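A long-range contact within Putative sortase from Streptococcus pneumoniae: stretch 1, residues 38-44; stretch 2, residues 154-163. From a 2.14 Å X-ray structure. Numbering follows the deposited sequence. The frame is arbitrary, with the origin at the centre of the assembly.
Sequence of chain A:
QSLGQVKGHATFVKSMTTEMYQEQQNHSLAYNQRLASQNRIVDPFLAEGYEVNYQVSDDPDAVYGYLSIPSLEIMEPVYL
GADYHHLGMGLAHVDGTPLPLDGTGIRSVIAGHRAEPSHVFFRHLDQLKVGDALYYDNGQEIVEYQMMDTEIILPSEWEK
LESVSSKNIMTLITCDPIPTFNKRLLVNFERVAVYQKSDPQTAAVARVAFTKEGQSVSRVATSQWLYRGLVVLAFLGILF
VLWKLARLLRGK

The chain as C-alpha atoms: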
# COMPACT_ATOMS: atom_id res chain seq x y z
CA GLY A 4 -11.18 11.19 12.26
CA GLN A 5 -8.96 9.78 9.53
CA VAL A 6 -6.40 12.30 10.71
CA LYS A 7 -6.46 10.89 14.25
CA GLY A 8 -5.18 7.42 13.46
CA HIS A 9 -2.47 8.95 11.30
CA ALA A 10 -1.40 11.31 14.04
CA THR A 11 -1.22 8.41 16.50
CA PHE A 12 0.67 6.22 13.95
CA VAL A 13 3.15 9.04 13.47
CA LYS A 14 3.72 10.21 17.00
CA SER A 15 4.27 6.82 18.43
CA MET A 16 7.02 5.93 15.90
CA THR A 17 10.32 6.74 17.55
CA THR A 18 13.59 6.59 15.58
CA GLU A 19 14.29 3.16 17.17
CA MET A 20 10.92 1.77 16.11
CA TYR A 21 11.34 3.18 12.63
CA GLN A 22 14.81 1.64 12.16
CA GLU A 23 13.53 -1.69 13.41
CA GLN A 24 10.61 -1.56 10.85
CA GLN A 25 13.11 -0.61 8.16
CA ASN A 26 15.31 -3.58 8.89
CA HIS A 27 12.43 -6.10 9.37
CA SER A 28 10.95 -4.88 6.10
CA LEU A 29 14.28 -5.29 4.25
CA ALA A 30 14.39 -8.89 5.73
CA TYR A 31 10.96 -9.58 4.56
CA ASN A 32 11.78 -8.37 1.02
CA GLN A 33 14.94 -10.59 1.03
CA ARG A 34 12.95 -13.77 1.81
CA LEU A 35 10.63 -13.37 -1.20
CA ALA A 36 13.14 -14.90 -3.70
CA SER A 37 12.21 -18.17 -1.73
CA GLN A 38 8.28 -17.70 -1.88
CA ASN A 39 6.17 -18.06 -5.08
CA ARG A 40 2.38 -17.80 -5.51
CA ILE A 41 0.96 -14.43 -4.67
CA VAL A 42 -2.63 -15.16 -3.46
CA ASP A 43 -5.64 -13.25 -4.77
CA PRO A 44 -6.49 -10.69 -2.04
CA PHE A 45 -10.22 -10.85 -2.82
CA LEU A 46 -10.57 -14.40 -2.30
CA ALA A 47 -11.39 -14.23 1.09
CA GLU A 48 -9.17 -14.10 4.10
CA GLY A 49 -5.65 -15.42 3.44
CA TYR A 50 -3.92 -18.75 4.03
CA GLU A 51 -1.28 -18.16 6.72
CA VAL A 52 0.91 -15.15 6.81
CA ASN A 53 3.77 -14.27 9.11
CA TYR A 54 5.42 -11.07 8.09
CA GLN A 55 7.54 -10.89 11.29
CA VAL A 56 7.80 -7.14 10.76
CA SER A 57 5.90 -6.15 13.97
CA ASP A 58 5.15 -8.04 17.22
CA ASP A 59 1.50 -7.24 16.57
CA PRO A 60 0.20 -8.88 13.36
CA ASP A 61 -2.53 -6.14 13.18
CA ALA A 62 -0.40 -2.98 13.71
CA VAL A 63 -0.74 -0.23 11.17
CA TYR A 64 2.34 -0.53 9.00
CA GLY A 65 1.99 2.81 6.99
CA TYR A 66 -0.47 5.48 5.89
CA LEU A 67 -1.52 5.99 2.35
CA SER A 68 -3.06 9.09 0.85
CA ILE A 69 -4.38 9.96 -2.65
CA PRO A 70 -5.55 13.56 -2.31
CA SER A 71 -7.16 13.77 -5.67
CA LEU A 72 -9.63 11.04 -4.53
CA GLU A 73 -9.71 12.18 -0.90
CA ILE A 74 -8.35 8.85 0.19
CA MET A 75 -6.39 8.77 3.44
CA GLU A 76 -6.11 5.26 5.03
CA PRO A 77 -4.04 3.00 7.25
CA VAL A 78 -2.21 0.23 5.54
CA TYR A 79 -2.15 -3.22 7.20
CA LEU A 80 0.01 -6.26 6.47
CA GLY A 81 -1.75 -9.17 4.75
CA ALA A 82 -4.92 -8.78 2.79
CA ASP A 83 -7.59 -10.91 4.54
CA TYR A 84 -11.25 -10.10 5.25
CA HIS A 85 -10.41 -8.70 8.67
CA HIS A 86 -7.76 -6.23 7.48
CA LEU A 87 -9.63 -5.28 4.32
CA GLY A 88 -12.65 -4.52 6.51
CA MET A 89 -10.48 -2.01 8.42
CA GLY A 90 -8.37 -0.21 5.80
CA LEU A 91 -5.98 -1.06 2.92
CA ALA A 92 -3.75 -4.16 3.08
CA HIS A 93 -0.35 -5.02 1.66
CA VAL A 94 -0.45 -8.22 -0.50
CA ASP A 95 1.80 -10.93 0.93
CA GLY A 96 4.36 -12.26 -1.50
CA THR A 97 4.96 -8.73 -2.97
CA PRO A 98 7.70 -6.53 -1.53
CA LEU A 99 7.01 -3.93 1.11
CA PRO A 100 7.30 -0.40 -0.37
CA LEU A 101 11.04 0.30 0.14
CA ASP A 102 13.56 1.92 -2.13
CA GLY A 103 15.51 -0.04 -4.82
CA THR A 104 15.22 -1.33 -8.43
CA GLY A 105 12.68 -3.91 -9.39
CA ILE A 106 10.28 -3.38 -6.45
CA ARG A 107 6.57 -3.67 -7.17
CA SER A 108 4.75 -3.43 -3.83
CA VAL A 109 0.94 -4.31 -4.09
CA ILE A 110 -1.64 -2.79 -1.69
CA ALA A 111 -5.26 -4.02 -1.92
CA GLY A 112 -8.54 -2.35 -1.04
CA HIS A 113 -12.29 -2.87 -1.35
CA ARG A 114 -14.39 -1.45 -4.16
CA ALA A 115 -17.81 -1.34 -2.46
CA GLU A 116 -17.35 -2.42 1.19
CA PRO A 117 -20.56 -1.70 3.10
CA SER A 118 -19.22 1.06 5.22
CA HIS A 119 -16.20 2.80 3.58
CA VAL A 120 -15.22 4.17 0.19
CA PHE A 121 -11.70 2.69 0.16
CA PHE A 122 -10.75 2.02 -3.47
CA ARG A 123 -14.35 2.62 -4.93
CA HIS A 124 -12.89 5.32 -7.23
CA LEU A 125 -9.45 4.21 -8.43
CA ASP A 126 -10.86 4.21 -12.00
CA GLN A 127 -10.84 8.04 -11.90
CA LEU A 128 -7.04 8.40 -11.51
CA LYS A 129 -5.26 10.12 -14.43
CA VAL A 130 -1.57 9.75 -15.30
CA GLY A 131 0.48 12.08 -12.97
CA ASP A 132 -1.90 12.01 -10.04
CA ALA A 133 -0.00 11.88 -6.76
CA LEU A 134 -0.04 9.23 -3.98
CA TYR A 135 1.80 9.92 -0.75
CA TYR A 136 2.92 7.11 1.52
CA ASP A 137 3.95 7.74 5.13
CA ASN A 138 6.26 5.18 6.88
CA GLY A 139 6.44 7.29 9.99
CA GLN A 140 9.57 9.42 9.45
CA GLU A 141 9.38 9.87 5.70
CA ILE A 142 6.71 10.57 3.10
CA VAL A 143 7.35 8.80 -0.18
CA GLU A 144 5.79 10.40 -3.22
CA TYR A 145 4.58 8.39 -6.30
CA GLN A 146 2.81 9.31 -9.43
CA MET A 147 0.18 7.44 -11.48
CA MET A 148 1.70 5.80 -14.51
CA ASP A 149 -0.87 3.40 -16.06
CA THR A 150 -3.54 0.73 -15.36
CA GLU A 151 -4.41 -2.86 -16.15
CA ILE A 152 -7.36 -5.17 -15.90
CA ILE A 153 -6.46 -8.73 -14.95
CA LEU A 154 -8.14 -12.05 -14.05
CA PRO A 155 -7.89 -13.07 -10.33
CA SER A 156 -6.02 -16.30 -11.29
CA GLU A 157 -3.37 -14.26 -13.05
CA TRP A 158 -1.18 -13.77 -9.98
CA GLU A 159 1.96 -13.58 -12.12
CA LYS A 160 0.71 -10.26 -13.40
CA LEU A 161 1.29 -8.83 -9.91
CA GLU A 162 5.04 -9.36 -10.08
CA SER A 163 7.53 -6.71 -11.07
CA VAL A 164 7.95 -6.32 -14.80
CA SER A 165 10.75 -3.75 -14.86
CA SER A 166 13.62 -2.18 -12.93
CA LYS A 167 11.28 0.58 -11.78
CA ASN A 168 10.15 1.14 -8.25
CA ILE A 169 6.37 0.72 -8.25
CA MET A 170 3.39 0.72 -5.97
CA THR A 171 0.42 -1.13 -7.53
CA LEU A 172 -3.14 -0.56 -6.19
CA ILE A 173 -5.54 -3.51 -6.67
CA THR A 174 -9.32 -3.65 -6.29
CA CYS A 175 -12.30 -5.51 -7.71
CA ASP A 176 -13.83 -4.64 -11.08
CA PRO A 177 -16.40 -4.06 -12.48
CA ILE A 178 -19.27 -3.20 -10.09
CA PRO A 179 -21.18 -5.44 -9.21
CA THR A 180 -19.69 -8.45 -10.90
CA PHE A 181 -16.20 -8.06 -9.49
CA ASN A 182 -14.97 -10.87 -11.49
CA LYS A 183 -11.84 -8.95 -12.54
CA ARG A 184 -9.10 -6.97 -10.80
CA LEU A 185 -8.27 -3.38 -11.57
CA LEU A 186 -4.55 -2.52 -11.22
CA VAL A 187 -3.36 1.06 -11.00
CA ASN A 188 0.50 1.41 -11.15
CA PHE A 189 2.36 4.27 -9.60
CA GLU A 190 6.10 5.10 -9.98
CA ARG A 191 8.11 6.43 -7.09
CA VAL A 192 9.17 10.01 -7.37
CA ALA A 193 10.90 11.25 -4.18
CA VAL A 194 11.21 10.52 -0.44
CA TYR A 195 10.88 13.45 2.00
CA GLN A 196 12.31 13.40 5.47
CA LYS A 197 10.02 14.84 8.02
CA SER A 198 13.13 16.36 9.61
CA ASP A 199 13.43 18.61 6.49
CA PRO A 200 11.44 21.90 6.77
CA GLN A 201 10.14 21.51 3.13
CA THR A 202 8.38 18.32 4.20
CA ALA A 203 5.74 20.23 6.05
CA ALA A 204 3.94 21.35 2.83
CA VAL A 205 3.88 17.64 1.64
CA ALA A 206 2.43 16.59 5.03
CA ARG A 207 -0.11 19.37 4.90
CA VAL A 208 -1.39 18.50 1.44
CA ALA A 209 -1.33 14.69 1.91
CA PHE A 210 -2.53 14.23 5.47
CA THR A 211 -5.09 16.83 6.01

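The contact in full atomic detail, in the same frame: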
# COMPACT_ATOMS: atom_id res chain seq x y z
N GLN A 38 9.75 -17.51 -1.59
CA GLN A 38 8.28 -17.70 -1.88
C GLN A 38 7.90 -17.83 -3.37
O GLN A 38 8.79 -17.72 -4.26
CB GLN A 38 7.42 -16.58 -1.26
CG GLN A 38 7.18 -16.71 0.26
CD GLN A 38 6.24 -15.59 0.79
OE1 GLN A 38 6.60 -14.82 1.70
NE2 GLN A 38 5.05 -15.46 0.17
N ASN A 39 6.61 -18.05 -3.67
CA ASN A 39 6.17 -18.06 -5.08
C ASN A 39 4.79 -17.48 -5.51
O ASN A 39 4.70 -16.35 -6.05
CB ASN A 39 6.47 -19.39 -5.80
CG ASN A 39 7.51 -19.20 -6.90
OD1 ASN A 39 7.32 -18.37 -7.81
ND2 ASN A 39 8.63 -19.94 -6.80
N ARG A 40 3.74 -18.26 -5.27
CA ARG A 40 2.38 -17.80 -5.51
C ARG A 40 1.97 -16.60 -4.59
O ARG A 40 2.03 -16.62 -3.34
CB ARG A 40 1.38 -18.97 -5.49
CG ARG A 40 1.41 -19.83 -6.79
CD ARG A 40 0.21 -20.80 -6.89
NE ARG A 40 -1.01 -20.04 -7.15
CZ ARG A 40 -1.98 -19.80 -6.26
NH1 ARG A 40 -3.02 -19.07 -6.62
NH2 ARG A 40 -1.91 -20.31 -5.02
N ILE A 41 1.62 -15.53 -5.28
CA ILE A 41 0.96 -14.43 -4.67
C ILE A 41 -0.49 -14.92 -4.57
O ILE A 41 -0.92 -15.55 -5.46
CB ILE A 41 1.13 -13.21 -5.59
CG1 ILE A 41 2.58 -12.74 -5.46
CG2 ILE A 41 0.06 -12.16 -5.28
CD1 ILE A 41 3.12 -12.06 -6.61
N VAL A 42 -1.24 -14.68 -3.51
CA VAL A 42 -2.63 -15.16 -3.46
C VAL A 42 -3.54 -14.01 -3.88
O VAL A 42 -3.24 -12.85 -3.58
CB VAL A 42 -2.96 -15.73 -2.03
CG1 VAL A 42 -4.42 -15.81 -1.76
CG2 VAL A 42 -2.29 -17.09 -1.85
N ASP A 43 -4.65 -14.30 -4.58
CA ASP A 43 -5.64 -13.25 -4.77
C ASP A 43 -6.17 -12.69 -3.47
O ASP A 43 -6.69 -13.43 -2.68
CB ASP A 43 -6.83 -13.67 -5.60
CG ASP A 43 -7.71 -12.47 -5.94
OD1 ASP A 43 -7.18 -11.52 -6.58
OD2 ASP A 43 -8.90 -12.44 -5.59
N PRO A 44 -6.04 -11.36 -3.26
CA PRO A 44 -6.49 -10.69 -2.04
C PRO A 44 -8.02 -10.67 -1.87
O PRO A 44 -8.50 -10.49 -0.77
CB PRO A 44 -5.96 -9.27 -2.20
CG PRO A 44 -5.81 -9.11 -3.66
CD PRO A 44 -5.36 -10.42 -4.18
N LEU A 154 -7.30 -11.00 -14.67
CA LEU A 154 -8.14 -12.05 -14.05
C LEU A 154 -7.55 -12.39 -12.68
O LEU A 154 -6.31 -12.38 -12.54
CB LEU A 154 -8.12 -13.34 -14.93
CG LEU A 154 -8.73 -13.25 -16.35
CD1 LEU A 154 -9.02 -14.69 -16.93
CD2 LEU A 154 -9.98 -12.41 -16.27
N PRO A 155 -8.39 -12.71 -11.66
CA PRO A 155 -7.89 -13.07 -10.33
C PRO A 155 -6.88 -14.25 -10.31
O PRO A 155 -6.06 -14.34 -9.40
CB PRO A 155 -9.13 -13.56 -9.63
CG PRO A 155 -10.25 -12.99 -10.32
CD PRO A 155 -9.86 -12.72 -11.72
N SER A 156 -6.93 -15.16 -11.28
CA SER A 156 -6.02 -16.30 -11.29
C SER A 156 -4.66 -15.92 -11.84
O SER A 156 -3.69 -16.73 -11.79
CB SER A 156 -6.63 -17.35 -12.21
OG SER A 156 -6.89 -16.77 -13.51
N GLU A 157 -4.58 -14.72 -12.41
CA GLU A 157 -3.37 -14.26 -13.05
C GLU A 157 -2.38 -13.56 -12.13
O GLU A 157 -1.84 -12.50 -12.48
CB GLU A 157 -3.68 -13.35 -14.25
CG GLU A 157 -4.17 -14.13 -15.39
CD GLU A 157 -4.70 -13.24 -16.48
OE1 GLU A 157 -5.01 -12.07 -16.20
OE2 GLU A 157 -4.86 -13.74 -17.62
N TRP A 158 -2.08 -14.24 -11.03
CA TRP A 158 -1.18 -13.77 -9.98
C TRP A 158 0.21 -13.36 -10.48
O TRP A 158 0.80 -12.42 -9.94
CB TRP A 158 -1.13 -14.79 -8.83
CG TRP A 158 -0.41 -16.06 -9.19
CD1 TRP A 158 -0.97 -17.28 -9.55
CD2 TRP A 158 1.03 -16.26 -9.22
NE1 TRP A 158 0.04 -18.21 -9.80
CE2 TRP A 158 1.26 -17.62 -9.61
CE3 TRP A 158 2.13 -15.43 -8.96
CZ2 TRP A 158 2.55 -18.15 -9.74
CZ3 TRP A 158 3.39 -15.93 -9.13
CH2 TRP A 158 3.61 -17.29 -9.50
N GLU A 159 0.72 -14.01 -11.53
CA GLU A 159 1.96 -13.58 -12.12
C GLU A 159 1.94 -12.10 -12.57
O GLU A 159 2.96 -11.44 -12.61
CB GLU A 159 2.39 -14.49 -13.27
CG GLU A 159 2.46 -15.98 -12.93
CD GLU A 159 1.14 -16.79 -13.20
OE1 GLU A 159 0.03 -16.18 -13.44
OE2 GLU A 159 1.25 -18.07 -13.19
N LYS A 160 0.78 -11.60 -12.93
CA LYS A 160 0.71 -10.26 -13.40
C LYS A 160 0.83 -9.23 -12.31
O LYS A 160 0.70 -8.03 -12.55
CB LYS A 160 -0.61 -10.01 -14.06
CG LYS A 160 -0.84 -10.90 -15.21
CD LYS A 160 -1.36 -10.17 -16.41
CE LYS A 160 -1.83 -11.17 -17.48
NZ LYS A 160 -3.09 -10.70 -18.23
N LEU A 161 1.03 -9.70 -11.08
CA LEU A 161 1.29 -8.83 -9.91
C LEU A 161 2.79 -8.65 -9.67
O LEU A 161 3.18 -7.81 -8.87
CB LEU A 161 0.63 -9.40 -8.63
CG LEU A 161 -0.94 -9.47 -8.60
CD1 LEU A 161 -1.51 -9.94 -7.27
CD2 LEU A 161 -1.55 -8.16 -9.01
N GLU A 162 3.63 -9.45 -10.33
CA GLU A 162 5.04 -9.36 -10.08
C GLU A 162 5.68 -8.25 -10.87
O GLU A 162 5.14 -7.82 -11.81
CB GLU A 162 5.72 -10.64 -10.53
CG GLU A 162 5.04 -11.76 -9.98
CD GLU A 162 5.84 -13.00 -10.12
OE1 GLU A 162 5.96 -13.54 -11.26
OE2 GLU A 162 6.34 -13.42 -9.05
N SER A 163 6.86 -7.84 -10.46
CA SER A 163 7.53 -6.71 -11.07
C SER A 163 7.81 -7.07 -12.55
O SER A 163 8.05 -8.20 -12.88
CB SER A 163 8.86 -6.40 -10.30
OG SER A 163 9.81 -5.68 -11.11
O HOH W 1 -5.19 -11.46 -8.27

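No direct hydrogen bond joins these two stretches, in which the residues that touch are at least 112 apart in sequence; packing around one tryptophan and a single bridging water do the work, and together the two sides bury 442 Å². Stretch 1 is an extended segment without regular secondary structure. Stretch 2 begins with a type I turn from Leu154 to Glu157, closed by Glu157 N to Leu154 O at 2.9 Å, and continues into a 3-10 segment that carries Trp158 and Leu161 toward stretch 1.

Gln38 makes no contact, and the interface opens at Asn39. Its backbone O lies 3.4 Å from Trp158 CZ3, obliquely to the ring. The CA-to-CB bond points sideways, but the end of the side chain comes nearer, with OD1 4.2 Å from Trp158 CH2. A polar side chain suits this exposed border, where its amide can remain accessible to solvent.

The backbone of Arg40 lies over one face of the indole. Its CA sits 4.0 Å from the centroid of the six-membered ring of Trp158, only 1° off the ring normal, so the CA hydrogen can make a CH-pi contact with the electron-rich face. Its CA-to-CB bond points sideways, and the long side chain brings Arg40 NE to 3.4 Å from Trp158 NE1, which lies at the edge of the guanidinium, near its plane. Both atoms are donors, so this is close packing rather than a hydrogen bond. The exposed position leaves the charged group access to solvent.

Ile41 is the buried apolar center of stretch 1, and its CA-to-CB bond points toward stretch 2. Its CB is 4.2 Å from Trp158 CE3, its CG2 is 3.4 Å from Leu161 CD1, and its CD1 reaches to 3.9 Å from Glu162 CG. A branched side chain suits the place, since CG2 and CD1 both pack on Leu161 and CD1 also reaches Glu162 CG. The backbone joins in as well, with Ile41 O 3.5 Å from Trp158 CB.

Val42 points away and makes no contact; contact resumes at Asp43, whose CA-to-CB bond points sideways. Asp43 packs beside the turn, its CG 4.1 Å from Pro155 CB, while its CB lies 3.9 Å from Pro155 O. The compact proline ring offers an apolar surface without a long side chain. A water completes the link, donating to Asp43 OD1 at 2.6 Å and to Pro155 O at 3.2 Å; the carboxylate and the carbonyl are both acceptors, so a water with two protons can join them. At Pro44 the contact has ended.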